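Local coordinates for protein Dok-7 (Mus musculus, PDB 3ML4) that binds the juxtamembrane region of the receptor kinase MuSK through its PTB domain, dimerises, and thereby facilitates MuSK trans-autophosphorylation in neuromuscular synapse formation, at residues L28-P33 with T106-A111; D65-E70 with I141-R146; S197-C202 with I207-G212. All blocks are in the same frame, centred on the assembly; numbering follows the deposited sequence.

Contact 1: L28-P33 with T106-A111; sequences LVLRKP and TRIRYA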
loop_
_atom_site.group_PDB
_atom_site.type_symbol
_atom_site.label_atom_id
_atom_site.label_comp_id
_atom_site.label_asym_id
_atom_site.label_seq_id
_atom_site.Cartn_x
_atom_site.Cartn_y
_atom_site.Cartn_z
ATOM N N LEU B 28 -11.368 1.150 21.244
ATOM C CA LEU B 28 -10.274 1.221 20.274
ATOM C C LEU B 28 -10.784 1.248 18.849
ATOM O O LEU B 28 -11.629 0.440 18.463
ATOM C CB LEU B 28 -9.304 0.045 20.458
ATOM C CG LEU B 28 -8.045 -0.020 19.583
ATOM C CD1 LEU B 28 -7.032 1.055 19.964
ATOM C CD2 LEU B 28 -7.409 -1.390 19.677
ATOM N N VAL B 29 -10.256 2.192 18.078
ATOM C CA VAL B 29 -10.554 2.305 16.653
ATOM C C VAL B 29 -9.299 1.982 15.836
ATOM O O VAL B 29 -8.252 2.620 16.004
ATOM C CB VAL B 29 -11.092 3.723 16.294
ATOM C CG1 VAL B 29 -11.034 3.984 14.789
ATOM C CG2 VAL B 29 -12.509 3.905 16.813
ATOM N N LEU B 30 -9.409 0.982 14.965
ATOM C CA LEU B 30 -8.340 0.666 14.023
ATOM C C LEU B 30 -8.761 0.984 12.608
ATOM O O LEU B 30 -9.839 0.579 12.164
ATOM C CB LEU B 30 -7.917 -0.802 14.123
ATOM C CG LEU B 30 -7.052 -1.182 15.327
ATOM C CD1 LEU B 30 -6.771 -2.673 15.324
ATOM C CD2 LEU B 30 -5.740 -0.377 15.374
ATOM N N ARG B 31 -7.907 1.725 11.910
ATOM C CA ARG B 31 -8.117 2.025 10.494
ATOM C C ARG B 31 -6.800 2.215 9.750
ATOM O O ARG B 31 -5.789 2.598 10.342
ATOM C CB ARG B 31 -9.039 3.244 10.310
ATOM C CG ARG B 31 -8.429 4.626 10.571
ATOM C CD ARG B 31 -9.461 5.674 10.175
ATOM N NE ARG B 31 -9.007 7.063 10.175
ATOM C CZ ARG B 31 -8.392 7.656 9.153
ATOM N NH1 ARG B 31 -8.101 6.972 8.056
ATOM N NH2 ARG B 31 -8.048 8.935 9.235
ATOM N N LYS B 32 -6.826 1.924 8.452
ATOM C CA LYS B 32 -5.699 2.196 7.565
ATOM C C LYS B 32 -5.595 3.705 7.340
ATOM O O LYS B 32 -6.591 4.339 6.989
ATOM C CB LYS B 32 -5.891 1.471 6.230
ATOM C CG LYS B 32 -5.758 -0.046 6.317
ATOM C CD LYS B 32 -6.403 -0.750 5.126
ATOM C CE LYS B 32 -5.436 -0.950 3.959
ATOM N NZ LYS B 32 -5.228 0.281 3.154
ATOM N N PRO B 33 -4.395 4.286 7.563
ATOM C CA PRO B 33 -4.133 5.725 7.383
ATOM C C PRO B 33 -4.364 6.194 5.951
ATOM O O PRO B 33 -4.707 7.354 5.728
ATOM C CB PRO B 33 -2.643 5.865 7.732
ATOM C CG PRO B 33 -2.330 4.675 8.565
ATOM C CD PRO B 33 -3.187 3.573 8.025
ATOM N N THR B 106 -9.389 -11.843 11.537
ATOM C CA THR B 106 -9.841 -12.082 10.165
ATOM C C THR B 106 -10.018 -10.774 9.383
ATOM O O THR B 106 -9.621 -10.686 8.216
ATOM C CB THR B 106 -11.160 -12.896 10.137
ATOM O OG1 THR B 106 -11.043 -14.029 11.006
ATOM C CG2 THR B 106 -11.485 -13.377 8.725
ATOM N N ARG B 107 -10.603 -9.765 10.029
ATOM C CA ARG B 107 -10.853 -8.471 9.389
ATOM C C ARG B 107 -9.546 -7.724 9.104
ATOM O O ARG B 107 -9.335 -7.247 7.984
ATOM C CB ARG B 107 -11.825 -7.625 10.237
ATOM C CG ARG B 107 -12.353 -6.329 9.588
ATOM C CD ARG B 107 -13.381 -6.571 8.480
ATOM N NE ARG B 107 -12.736 -6.579 7.172
ATOM C CZ ARG B 107 -12.673 -5.529 6.352
ATOM N NH1 ARG B 107 -13.245 -4.376 6.682
ATOM N NH2 ARG B 107 -12.044 -5.640 5.189
ATOM N N ILE B 108 -8.669 -7.646 10.109
ATOM C CA ILE B 108 -7.364 -6.983 9.968
ATOM C C ILE B 108 -6.475 -7.650 8.911
ATOM O O ILE B 108 -5.858 -6.962 8.100
ATOM C CB ILE B 108 -6.616 -6.873 11.320
ATOM C CG1 ILE B 108 -7.426 -6.029 12.316
ATOM C CG2 ILE B 108 -5.226 -6.273 11.123
ATOM C CD1 ILE B 108 -6.918 -6.066 13.754
ATOM N N ARG B 109 -6.425 -8.982 8.914
ATOM C CA ARG B 109 -5.673 -9.742 7.906
ATOM C C ARG B 109 -6.021 -9.359 6.474
ATOM O O ARG B 109 -5.143 -8.985 5.700
ATOM C CB ARG B 109 -5.879 -11.245 8.086
ATOM C CG ARG B 109 -4.809 -11.889 8.903
ATOM C CD ARG B 109 -4.985 -13.391 8.975
ATOM N NE ARG B 109 -3.668 -14.016 8.986
ATOM C CZ ARG B 109 -2.924 -14.209 10.070
ATOM N NH1 ARG B 109 -3.364 -13.867 11.278
ATOM N NH2 ARG B 109 -1.735 -14.762 9.939
ATOM N N TYR B 110 -7.305 -9.460 6.132
ATOM C CA TYR B 110 -7.774 -9.169 4.785
ATOM C C TYR B 110 -7.447 -7.736 4.385
ATOM O O TYR B 110 -6.971 -7.487 3.278
ATOM C CB TYR B 110 -9.276 -9.412 4.690
ATOM C CG TYR B 110 -9.864 -9.064 3.344
ATOM C CD1 TYR B 110 -9.877 -9.998 2.309
ATOM C CD2 TYR B 110 -10.395 -7.796 3.097
ATOM C CE1 TYR B 110 -10.411 -9.678 1.067
ATOM C CE2 TYR B 110 -10.924 -7.470 1.863
ATOM C CZ TYR B 110 -10.933 -8.417 0.854
ATOM O OH TYR B 110 -11.466 -8.100 -0.376
ATOM N N ALA B 111 -7.692 -6.804 5.302
ATOM C CA ALA B 111 -7.474 -5.382 5.053
ATOM C C ALA B 111 -6.025 -5.023 4.734
ATOM O O ALA B 111 -5.776 -4.126 3.929
ATOM C CB ALA B 111 -7.968 -4.569 6.224
#
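Lys32, just past the end of strand 24-31, extends its side chain across to Ala111, near the end of helix 98-112, and two residues earlier Leu30 meets Ile108. This is the PH fold, whose C-terminal helix packs against the strand sheet. Followed outward, Lys32 CB sets off toward the helix, and chi1 of -70° places CG beside the backbone N. CG, at 5.0 Å from Ala111 CB, is still short of contact. CD is the first atom to pack, 4.3 Å from Ala111 CB and 3.6 Å from Ala111 O. CE then comes nearest to that carbonyl, 3.2 Å from Ala111 O. Bends at chi3 and chi4 turn the amine aside, so that NZ ends 4.5 Å from Ala111 O and bonds instead to Ser34 O. The lysine thus gives its methylenes to the helix and its charge to its own loop. The second touch is purely apolar. Leu30 points CB at the helix; Ile108 sets off to one side, and its CG1 branch, extended at chi2 169°, brings CD1 back to the leucine. Leu10 packs on both Ile108 and Ala111, and Trp104 on Leu30. Lys32 also packs against Phe214 of the second subunit, which places this corner at the dimer interface. Between strand and helix the meeting is methyl to methyl, Leu30 CD1 to Ile108 CD1, at 3.7 Å.

Contact 2: D65-E70 with I141-R146; sequences DICGLE and ILVLAR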
loop_
_atom_site.group_PDB
_atom_site.type_symbol
_atom_site.label_atom_id
_atom_site.label_comp_id
_atom_site.label_asym_id
_atom_site.label_seq_id
_atom_site.Cartn_x
_atom_site.Cartn_y
_atom_site.Cartn_z
ATOM N N ASP B 65 5.374 -0.690 10.584
ATOM C CA ASP B 65 6.320 -1.771 10.328
ATOM C C ASP B 65 5.751 -3.136 10.721
ATOM O O ASP B 65 6.458 -3.979 11.276
ATOM C CB ASP B 65 7.649 -1.500 11.050
ATOM C CG ASP B 65 7.472 -1.199 12.541
ATOM O OD1 ASP B 65 6.400 -0.682 12.945
ATOM O OD2 ASP B 65 8.420 -1.474 13.313
ATOM N N ILE B 66 4.474 -3.342 10.412
ATOM C CA ILE B 66 3.759 -4.579 10.717
ATOM C C ILE B 66 4.299 -5.771 9.917
ATOM O O ILE B 66 4.447 -5.687 8.693
ATOM C CB ILE B 66 2.237 -4.412 10.463
ATOM C CG1 ILE B 66 1.686 -3.237 11.288
ATOM C CG2 ILE B 66 1.484 -5.708 10.767
ATOM C CD1 ILE B 66 0.258 -2.847 10.967
ATOM N N CYS B 67 4.581 -6.869 10.627
ATOM C CA CYS B 67 5.127 -8.115 10.066
ATOM C C CYS B 67 4.125 -9.264 10.006
ATOM O O CYS B 67 4.332 -10.232 9.265
ATOM C CB CYS B 67 6.289 -8.606 10.914
ATOM S SG CYS B 67 7.612 -7.462 11.071
ATOM N N GLY B 68 3.075 -9.180 10.819
ATOM C CA GLY B 68 2.086 -10.241 10.891
ATOM C C GLY B 68 1.148 -10.144 12.071
ATOM O O GLY B 68 1.336 -9.326 12.970
ATOM N N LEU B 69 0.122 -10.990 12.044
ATOM C CA LEU B 69 -0.836 -11.107 13.132
ATOM C C LEU B 69 -0.869 -12.522 13.682
ATOM O O LEU B 69 -0.647 -13.486 12.952
ATOM C CB LEU B 69 -2.227 -10.701 12.658
ATOM C CG LEU B 69 -2.545 -9.214 12.800
ATOM C CD1 LEU B 69 -2.146 -8.445 11.553
ATOM C CD2 LEU B 69 -4.020 -9.048 13.065
ATOM N N GLU B 70 -1.167 -12.637 14.971
ATOM C CA GLU B 70 -1.180 -13.921 15.667
ATOM C C GLU B 70 -2.091 -13.804 16.898
ATOM O O GLU B 70 -1.755 -13.092 17.846
ATOM C CB GLU B 70 0.262 -14.318 16.035
ATOM C CG GLU B 70 0.434 -15.333 17.154
ATOM C CD GLU B 70 0.558 -16.753 16.675
ATOM O OE1 GLU B 70 1.573 -17.075 16.031
ATOM O OE2 GLU B 70 -0.351 -17.558 16.963
ATOM N N ILE B 141 7.307 -8.861 2.569
ATOM C CA ILE B 141 8.278 -9.308 3.573
ATOM C C ILE B 141 7.953 -10.650 4.244
ATOM O O ILE B 141 6.792 -10.988 4.490
ATOM C CB ILE B 141 8.542 -8.231 4.657
ATOM C CG1 ILE B 141 7.230 -7.728 5.266
ATOM C CG2 ILE B 141 9.371 -7.096 4.079
ATOM C CD1 ILE B 141 7.398 -6.873 6.530
ATOM N N LEU B 142 9.008 -11.406 4.521
ATOM C CA LEU B 142 8.905 -12.667 5.236
ATOM C C LEU B 142 9.590 -12.531 6.583
ATOM O O LEU B 142 10.694 -12.001 6.688
ATOM C CB LEU B 142 9.534 -13.812 4.436
ATOM C CG LEU B 142 9.329 -15.233 4.979
ATOM C CD1 LEU B 142 7.899 -15.717 4.731
ATOM C CD2 LEU B 142 10.346 -16.199 4.372
ATOM N N VAL B 143 8.919 -13.027 7.610
ATOM C CA VAL B 143 9.380 -12.884 8.976
ATOM C C VAL B 143 9.193 -14.194 9.737
ATOM O O VAL B 143 8.232 -14.928 9.506
ATOM C CB VAL B 143 8.654 -11.686 9.665
ATOM C CG1 VAL B 143 8.357 -11.938 11.136
ATOM C CG2 VAL B 143 9.460 -10.419 9.487
ATOM N N LEU B 144 10.136 -14.489 10.620
ATOM C CA LEU B 144 9.954 -15.537 11.613
ATOM C C LEU B 144 9.771 -14.894 12.980
ATOM O O LEU B 144 10.452 -13.923 13.302
ATOM C CB LEU B 144 11.138 -16.517 11.608
ATOM C CG LEU B 144 10.947 -17.779 10.758
ATOM C CD1 LEU B 144 12.266 -18.497 10.512
ATOM C CD2 LEU B 144 9.938 -18.733 11.394
ATOM N N ALA B 145 8.848 -15.426 13.774
ATOM C CA ALA B 145 8.530 -14.832 15.076
ATOM C C ALA B 145 8.410 -15.864 16.190
ATOM O O ALA B 145 7.906 -16.967 15.979
ATOM C CB ALA B 145 7.261 -13.980 14.988
ATOM N N ARG B 146 8.870 -15.474 17.376
ATOM C CA ARG B 146 8.960 -16.353 18.539
ATOM C C ARG B 146 8.487 -15.664 19.798
ATOM O O ARG B 146 8.510 -14.432 19.896
ATOM C CB ARG B 146 10.414 -16.735 18.794
ATOM C CG ARG B 146 10.834 -18.066 18.272
ATOM C CD ARG B 146 12.252 -18.360 18.729
ATOM N NE ARG B 146 12.280 -18.896 20.084
ATOM C CZ ARG B 146 12.233 -20.190 20.378
ATOM N NH1 ARG B 146 12.159 -21.094 19.407
ATOM N NH2 ARG B 146 12.262 -20.580 21.643
#
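Cys67 and Ile141 reach across the join by their first torsions. In Cys67, chi1 of -58° sets SG beside its backbone N, from where it meets Val143. In Ile141, chi1 of 52° lodges CG1 between the backbone N and the carbonyl carbon, and the extended chi2 sends CD1 out to 3.8 Å from Ile66 O. Val143 presents both branches to the cysteine: CG1 and CG2 each lie 3.9 Å from Cys67 CB, so CB faces the fork, while SG lies 3.8 Å from Val143 CG2. This is an interdomain contact, joining strand 59-71 of the PH domain to strand 141-146 of the PTB domain. The short strand axes approach to 7.4 Å and cross at -52°, which, with no backbone bond between them, means the two strands pack without pairing. Cys67 also opens a classic beta bulge with Gly68, both opposite Ile85, and packs on Val152 of the neighbouring PTB strand. The atoms that meet are the thiol, CB and CA of Cys67, methyls of Val143 and Ile141, and the carbonyl oxygen of Ile66. Lacking the directional bonds of paired strands, this part of the junction rests on shape and the burial of apolar surface.

Contact 3: S197-C202 with I207-G212; sequences SFLFDC and ISPTKG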
loop_
_atom_site.group_PDB
_atom_site.type_symbol
_atom_site.label_atom_id
_atom_site.label_comp_id
_atom_site.label_asym_id
_atom_site.label_seq_id
_atom_site.Cartn_x
_atom_site.Cartn_y
_atom_site.Cartn_z
ATOM N N SER B 197 4.537 -22.970 -0.234
ATOM C CA SER B 197 5.191 -22.867 -1.536
ATOM C C SER B 197 4.266 -22.242 -2.580
ATOM O O SER B 197 4.698 -21.417 -3.395
ATOM C CB SER B 197 5.652 -24.252 -1.996
ATOM O OG SER B 197 6.616 -24.155 -3.026
ATOM N N PHE B 198 2.996 -22.641 -2.547
ATOM C CA PHE B 198 1.998 -22.107 -3.458
ATOM C C PHE B 198 1.719 -20.624 -3.191
ATOM O O PHE B 198 1.536 -19.837 -4.125
ATOM C CB PHE B 198 0.708 -22.916 -3.372
ATOM C CG PHE B 198 -0.459 -22.258 -4.041
ATOM C CD1 PHE B 198 -0.556 -22.231 -5.432
ATOM C CD2 PHE B 198 -1.462 -21.656 -3.281
ATOM C CE1 PHE B 198 -1.637 -21.622 -6.052
ATOM C CE2 PHE B 198 -2.549 -21.046 -3.891
ATOM C CZ PHE B 198 -2.638 -21.025 -5.276
ATOM N N LEU B 199 1.682 -20.258 -1.913
ATOM C CA LEU B 199 1.552 -18.867 -1.515
ATOM C C LEU B 199 2.725 -18.063 -2.071
ATOM O O LEU B 199 2.540 -16.993 -2.654
ATOM C CB LEU B 199 1.521 -18.762 0.007
ATOM C CG LEU B 199 0.908 -17.499 0.600
ATOM C CD1 LEU B 199 -0.579 -17.720 0.759
ATOM C CD2 LEU B 199 1.544 -17.180 1.938
ATOM N N PHE B 200 3.927 -18.605 -1.888
ATOM C CA PHE B 200 5.158 -18.023 -2.413
ATOM C C PHE B 200 5.117 -17.876 -3.936
ATOM O O PHE B 200 5.425 -16.809 -4.468
ATOM C CB PHE B 200 6.357 -18.875 -1.985
ATOM C CG PHE B 200 6.939 -18.508 -0.642
ATOM C CD1 PHE B 200 6.119 -18.183 0.441
ATOM C CD2 PHE B 200 8.316 -18.520 -0.454
ATOM C CE1 PHE B 200 6.665 -17.855 1.686
ATOM C CE2 PHE B 200 8.874 -18.190 0.784
ATOM C CZ PHE B 200 8.045 -17.859 1.855
ATOM N N ASP B 201 4.716 -18.941 -4.626
ATOM C CA ASP B 201 4.592 -18.940 -6.086
ATOM C C ASP B 201 3.668 -17.839 -6.592
ATOM O O ASP B 201 3.939 -17.202 -7.616
ATOM C CB ASP B 201 4.076 -20.297 -6.583
ATOM C CG ASP B 201 5.106 -21.408 -6.443
ATOM O OD1 ASP B 201 6.315 -21.113 -6.308
ATOM O OD2 ASP B 201 4.699 -22.583 -6.472
ATOM N N CYS B 202 2.569 -17.637 -5.874
ATOM C CA CYS B 202 1.577 -16.660 -6.258
ATOM C C CYS B 202 2.090 -15.239 -6.065
ATOM O O CYS B 202 2.057 -14.443 -7.006
ATOM C CB CYS B 202 0.282 -16.887 -5.484
ATOM S SG CYS B 202 -0.660 -18.321 -6.051
ATOM N N ILE B 207 0.248 -12.562 -8.144
ATOM C CA ILE B 207 -1.077 -13.112 -7.932
ATOM C C ILE B 207 -1.346 -13.229 -6.436
ATOM O O ILE B 207 -0.484 -13.652 -5.673
ATOM C CB ILE B 207 -1.243 -14.501 -8.606
ATOM C CG1 ILE B 207 -0.694 -14.485 -10.043
ATOM C CG2 ILE B 207 -2.712 -14.935 -8.598
ATOM C CD1 ILE B 207 -0.334 -15.858 -10.600
ATOM N N SER B 208 -2.538 -12.817 -6.024
ATOM C CA SER B 208 -3.063 -13.159 -4.716
ATOM C C SER B 208 -3.832 -14.449 -4.908
ATOM O O SER B 208 -4.665 -14.524 -5.804
ATOM C CB SER B 208 -3.997 -12.060 -4.212
ATOM O OG SER B 208 -4.981 -12.576 -3.328
ATOM N N PRO B 209 -3.562 -15.475 -4.077
ATOM C CA PRO B 209 -4.223 -16.762 -4.292
ATOM C C PRO B 209 -5.731 -16.605 -4.301
ATOM O O PRO B 209 -6.435 -17.322 -5.009
ATOM C CB PRO B 209 -3.780 -17.590 -3.079
ATOM C CG PRO B 209 -2.469 -16.995 -2.687
ATOM C CD PRO B 209 -2.657 -15.519 -2.913
ATOM N N THR B 210 -6.207 -15.642 -3.528
ATOM C CA THR B 210 -7.625 -15.431 -3.334
ATOM C C THR B 210 -8.184 -14.356 -4.278
ATOM O O THR B 210 -9.249 -14.538 -4.857
ATOM C CB THR B 210 -7.929 -15.160 -1.824
ATOM O OG1 THR B 210 -9.271 -15.546 -1.515
ATOM C CG2 THR B 210 -7.697 -13.715 -1.435
ATOM N N LYS B 211 -7.445 -13.266 -4.471
ATOM C CA LYS B 211 -7.947 -12.116 -5.241
ATOM C C LYS B 211 -7.506 -12.065 -6.709
ATOM O O LYS B 211 -7.980 -11.224 -7.470
ATOM C CB LYS B 211 -7.581 -10.798 -4.543
ATOM C CG LYS B 211 -8.283 -10.585 -3.219
ATOM C CD LYS B 211 -8.107 -9.170 -2.711
ATOM C CE LYS B 211 -7.007 -9.078 -1.685
ATOM N NZ LYS B 211 -7.429 -9.602 -0.356
ATOM N N GLY B 212 -6.618 -12.966 -7.112
ATOM C CA GLY B 212 -5.989 -12.870 -8.423
ATOM C C GLY B 212 -5.009 -11.710 -8.426
ATOM O O GLY B 212 -4.589 -11.254 -7.354
#
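Cys202 and Ile207 are tied by the backbone hydrogen bond that spans the turn after helix 193-203. Ile207 N donates to Cys202 O at 2.8 Å with an N-H...O angle of 139°. The approach is bent, and the donor sits 41° out of the carbonyl plane, off the lone pairs. This carbonyl near the helix C-terminus holds the start of strand 207-208. A second group of hydrogen bonds lies within segment 207-212. Ser208 OG accepts from Lys211 N at 2.8 Å, an ST motif, and Lys211 with Gly212 forms a classic beta bulge opposite Ser208; Ser208 OG also bonds Glu114. The apolar group centres on Pro209, whose ring packs against three side chains of the helix. Pro209 CG lies 4.0 Å from Leu199 CD1 and 3.9 Å from Cys202 CB, while Pro209 CB lies 3.8 Å from Phe198 CE2, approaching the ring obliquely. Phe198 reaches it because CG is anti to the backbone N (chi1 167°), which swings the ring toward the proline. Cys202 SG lies over one face of the Phe198 ring, 3.3 Å above its plane and offset toward the rim. Leu199 continues inward to His116 and Phe118, and Ile207 packs on Ala8 of the second subunit. Asp201 on the same helix bonds the bound MuSK peptide. One bent backbone bond and the apolar packing of Pro209 together hold the chain after the helix against it.

Contacts 1 and 3 each pack a domain's closing helix, PH helix 98-112 and PTB helix 193-203, while contact 2 bridges the two domains. Contacts 1 and 2 have centres about 16 Å apart and touch directly: Ile108 CG2 lies 3.6 Å from Leu69 CD2, and Arg109 NH1 lies 3.2 Å from Leu69 O, a weak, probable hydrogen bond. Contact 2 meets contact 3, centres about 18 Å apart, through Leu142 CD1 and Phe200 CZ at 3.6 Å. Contacts 1 and 3, about 21 Å apart between centres, meet through Tyr110 and Lys211. Both of these contacts also touch the bound peptide and the second subunit, whereas contact 2 meets no other protein chain.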